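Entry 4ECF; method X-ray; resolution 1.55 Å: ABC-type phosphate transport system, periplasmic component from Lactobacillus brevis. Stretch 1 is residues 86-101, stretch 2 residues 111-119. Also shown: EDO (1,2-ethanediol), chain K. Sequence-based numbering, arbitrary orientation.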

# COMPACT_ATOMS: atom_id res chain seq x y z
N ILE A 86 11.01 -1.32 -6.05
CA ILE A 86 11.06 -1.58 -7.46
C ILE A 86 12.14 -0.74 -8.09
O ILE A 86 12.42 0.36 -7.65
CB ILE A 86 9.71 -1.27 -8.18
CG1 ILE A 86 9.18 0.14 -7.88
CG2 ILE A 86 8.63 -2.32 -7.80
CD1 ILE A 86 8.15 0.63 -8.90
N VAL A 87 12.79 -1.30 -9.10
CA VAL A 87 13.84 -0.60 -9.81
C VAL A 87 13.64 -0.65 -11.31
O VAL A 87 12.94 -1.50 -11.84
CB VAL A 87 15.24 -1.16 -9.47
CG1 VAL A 87 15.55 -1.03 -7.98
CG2 VAL A 87 15.38 -2.61 -9.94
N ASN A 88 14.27 0.30 -11.99
CA ASN A 88 14.33 0.28 -13.43
C ASN A 88 15.05 -1.00 -13.84
O ASN A 88 15.99 -1.44 -13.17
CB ASN A 88 15.07 1.52 -13.91
CG ASN A 88 15.23 1.57 -15.42
OD1 ASN A 88 16.20 1.04 -15.97
ND2 ASN A 88 14.29 2.19 -16.10
N LYS A 89 14.58 -1.66 -14.89
CA LYS A 89 15.08 -3.00 -15.23
C LYS A 89 16.55 -3.07 -15.65
O LYS A 89 17.13 -4.15 -15.70
CB LYS A 89 14.18 -3.60 -16.32
CG LYS A 89 12.80 -3.94 -15.83
CD LYS A 89 11.96 -4.71 -16.85
CE LYS A 89 11.82 -3.96 -18.17
NZ LYS A 89 11.00 -4.73 -19.16
N LYS A 90 17.18 -1.92 -15.92
CA LYS A 90 18.57 -1.89 -16.32
C LYS A 90 19.56 -1.54 -15.19
O LYS A 90 20.76 -1.36 -15.46
CB LYS A 90 18.75 -0.96 -17.53
CG LYS A 90 17.93 -1.41 -18.74
CD LYS A 90 18.35 -0.67 -20.00
CE LYS A 90 17.25 -0.65 -21.06
NZ LYS A 90 16.83 -2.01 -21.52
N VAL A 91 19.13 -1.49 -13.92
CA VAL A 91 20.09 -1.06 -12.86
C VAL A 91 21.13 -2.15 -12.53
O VAL A 91 22.14 -1.85 -11.89
CB VAL A 91 19.43 -0.53 -11.57
CG1 VAL A 91 18.40 0.56 -11.88
CG2 VAL A 91 18.83 -1.63 -10.71
N GLY A 92 20.86 -3.39 -12.94
CA GLY A 92 21.84 -4.48 -12.79
C GLY A 92 21.82 -5.23 -11.47
O GLY A 92 22.80 -5.91 -11.16
N VAL A 93 20.76 -5.06 -10.66
CA VAL A 93 20.60 -5.82 -9.43
C VAL A 93 19.15 -6.24 -9.24
O VAL A 93 18.20 -5.58 -9.72
CB VAL A 93 21.06 -5.07 -8.16
CG1 VAL A 93 22.48 -4.51 -8.33
CG2 VAL A 93 20.09 -3.96 -7.84
N LYS A 94 19.01 -7.34 -8.52
CA LYS A 94 17.73 -7.94 -8.20
C LYS A 94 17.52 -8.13 -6.70
O LYS A 94 16.44 -8.57 -6.28
CB LYS A 94 17.60 -9.30 -8.92
CG LYS A 94 17.49 -9.13 -10.43
CD LYS A 94 16.98 -10.37 -11.14
CE LYS A 94 17.10 -10.18 -12.65
NZ LYS A 94 15.89 -10.69 -13.36
N ASN A 95 18.52 -7.77 -5.90
CA ASN A 95 18.51 -7.96 -4.46
C ASN A 95 19.33 -6.87 -3.82
O ASN A 95 20.30 -6.40 -4.42
CB ASN A 95 19.13 -9.30 -4.05
CG ASN A 95 19.14 -9.51 -2.54
OD1 ASN A 95 18.08 -9.76 -1.92
ND2 ASN A 95 20.34 -9.32 -1.92
N LEU A 96 18.90 -6.45 -2.63
CA LEU A 96 19.71 -5.60 -1.72
C LEU A 96 19.60 -6.12 -0.30
O LEU A 96 18.58 -6.71 0.07
CB LEU A 96 19.21 -4.14 -1.73
CG LEU A 96 19.37 -3.37 -3.04
CD1 LEU A 96 18.59 -2.05 -2.93
CD2 LEU A 96 20.80 -3.09 -3.46
N SER A 97 20.66 -5.94 0.50
CA SER A 97 20.50 -6.16 1.94
C SER A 97 19.74 -4.96 2.54
O SER A 97 19.66 -3.90 1.90
CB SER A 97 21.83 -6.25 2.67
OG SER A 97 22.54 -5.02 2.58
N THR A 98 19.25 -5.10 3.77
CA THR A 98 18.65 -3.96 4.47
C THR A 98 19.65 -2.78 4.55
O THR A 98 19.26 -1.63 4.28
CB THR A 98 18.17 -4.37 5.86
OG1 THR A 98 17.04 -5.23 5.74
CG2 THR A 98 17.78 -3.14 6.73
N ASN A 99 20.89 -3.05 4.90
CA ASN A 99 21.87 -1.98 5.06
C ASN A 99 22.09 -1.25 3.73
O ASN A 99 22.18 -0.02 3.71
CB ASN A 99 23.19 -2.52 5.61
CG ASN A 99 24.20 -1.42 5.91
OD1 ASN A 99 25.25 -1.34 5.27
ND2 ASN A 99 23.88 -0.57 6.89
N GLN A 100 22.18 -1.99 2.62
CA GLN A 100 22.30 -1.36 1.31
C GLN A 100 21.08 -0.52 0.96
O GLN A 100 21.24 0.57 0.45
CB GLN A 100 22.54 -2.38 0.18
CG GLN A 100 23.88 -3.12 0.27
CD GLN A 100 23.97 -4.29 -0.68
OE1 GLN A 100 23.00 -5.06 -0.85
NE2 GLN A 100 25.19 -4.51 -1.22
N LEU A 101 19.88 -1.05 1.23
CA LEU A 101 18.65 -0.31 0.95
C LEU A 101 18.61 1.02 1.72
O LEU A 101 18.26 2.08 1.16
CB LEU A 101 17.45 -1.19 1.28
CG LEU A 101 16.09 -0.55 0.95
CD1 LEU A 101 15.80 -0.46 -0.56
CD2 LEU A 101 14.98 -1.33 1.62
N ASN A 111 25.63 5.35 -6.60
CA ASN A 111 25.79 4.66 -7.87
C ASN A 111 25.52 3.15 -7.68
O ASN A 111 25.96 2.52 -6.70
CB ASN A 111 27.21 4.93 -8.38
CG ASN A 111 27.41 4.46 -9.80
OD1 ASN A 111 27.34 3.26 -10.06
ND2 ASN A 111 27.74 5.40 -10.72
N TRP A 112 24.77 2.54 -8.60
CA TRP A 112 24.45 1.14 -8.50
C TRP A 112 25.67 0.22 -8.51
O TRP A 112 25.63 -0.90 -7.98
CB TRP A 112 23.52 0.75 -9.64
CG TRP A 112 22.14 1.30 -9.45
CD1 TRP A 112 21.55 2.37 -10.09
CD2 TRP A 112 21.17 0.82 -8.49
NE1 TRP A 112 20.29 2.59 -9.61
CE2 TRP A 112 19.99 1.68 -8.64
CE3 TRP A 112 21.14 -0.19 -7.56
CZ2 TRP A 112 18.87 1.52 -7.86
CZ3 TRP A 112 19.98 -0.37 -6.79
CH2 TRP A 112 18.88 0.47 -6.95
N LYS A 113 26.80 0.67 -9.04
CA LYS A 113 27.97 -0.18 -9.03
C LYS A 113 28.44 -0.52 -7.61
O LYS A 113 29.10 -1.52 -7.40
CB LYS A 113 29.13 0.50 -9.79
CG LYS A 113 30.36 -0.40 -9.94
CD LYS A 113 31.46 0.28 -10.74
CE LYS A 113 32.70 -0.60 -10.87
NZ LYS A 113 33.80 0.09 -11.61
N GLU A 114 28.09 0.34 -6.65
CA GLU A 114 28.46 0.17 -5.26
C GLU A 114 27.77 -1.05 -4.64
O GLU A 114 28.21 -1.54 -3.59
CB GLU A 114 28.11 1.41 -4.45
CG GLU A 114 28.87 2.65 -4.90
CD GLU A 114 28.51 3.88 -4.09
OE1 GLU A 114 28.86 3.90 -2.89
OE2 GLU A 114 27.86 4.83 -4.63
N VAL A 115 26.72 -1.54 -5.28
CA VAL A 115 25.98 -2.67 -4.77
C VAL A 115 25.97 -3.80 -5.81
O VAL A 115 25.13 -4.68 -5.76
CB VAL A 115 24.56 -2.30 -4.30
CG1 VAL A 115 24.57 -1.38 -3.12
CG2 VAL A 115 23.71 -1.69 -5.43
N GLY A 116 26.94 -3.79 -6.72
CA GLY A 116 27.13 -4.87 -7.70
C GLY A 116 26.38 -4.69 -9.00
O GLY A 116 26.30 -5.63 -9.80
N GLY A 117 25.78 -3.52 -9.21
CA GLY A 117 25.00 -3.25 -10.40
C GLY A 117 25.80 -2.50 -11.45
O GLY A 117 27.02 -2.47 -11.40
N ALA A 118 25.09 -1.92 -12.42
CA ALA A 118 25.71 -1.16 -13.52
C ALA A 118 26.32 0.12 -12.99
O ALA A 118 25.88 0.62 -11.97
CB ALA A 118 24.65 -0.83 -14.56
N ASP A 119 27.29 0.67 -13.71
CA ASP A 119 27.81 2.01 -13.40
C ASP A 119 26.76 3.01 -13.88
O ASP A 119 26.66 3.35 -15.07
CB ASP A 119 29.18 2.23 -14.08
CG ASP A 119 29.86 3.49 -13.62
OD1 ASP A 119 29.16 4.39 -13.10
OD2 ASP A 119 31.09 3.61 -13.79
C1 EDO K . 16.00 3.31 -19.53
O1 EDO K . 16.72 2.46 -18.62
C2 EDO K . 14.86 2.55 -20.18
O2 EDO K . 14.05 1.94 -19.17
O HOH W 1 27.40 -2.61 -0.91

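Apolar packing around Trp 112 dominates the contact, which buries 462 Å² summed over both stretches. Val 91 lies over one face of the indole: its CB sits 3.6 Å from the centroid of the Trp 112 five-membered ring and 5° off the ring normal, a CH-pi contact. Val 87 CG1 approaches Trp 112 CH2 at 3.8 Å and Val 93 CG2 reaches Trp 112 CZ3 at 3.7 Å, both obliquely, while Leu 96 CD2 meets the ring edge, 4.4 Å from Trp 112 CZ3. Val 115 extends this apolar patch, its CG2 lying 3.8 Å from Leu 96 CD2 and 4.2 Å from Val 93 CG1.

A single direct hydrogen bond crosses between the stretches, backbone to backbone: Ala 118 N donates to Val 91 O at 3.0 Å, nearly straight at 164°. Beside it, Gly 117 CA makes CA-H...O contacts of 3.5 Å to both Val 91 O and Gly 92 O. The backbones come close here, with Gly 92 CA and Gly 117 CA 4.1 Å apart. A CB on Gly 117 would clash with Val 91 O and Val 93 CG1; one on Gly 92 would clash with Ala 118 N, and the backbone angles of Gly 92 by themselves call for glycine.

One water adds a polar link, accepting from Gln 100 NE2 (2.9 Å) and donating to Glu 114 O (3.0 Å). Gln 100 NE2 also packs 3.7 Å from Val 115 CG1.

Bonds within each stretch brace these surfaces. Ser 97 OG caps the helix by accepting from Gln 100 N (3.1 Å), and Ser 97 N donates back to Gln 100 OE1 (2.8 Å), tying down the side chain that holds the water. In the other stretch, Trp 112 O accepts from Val 115 N (3.0 Å) and Gly 117 N (2.9 Å), folding the chain back beside the tryptophan.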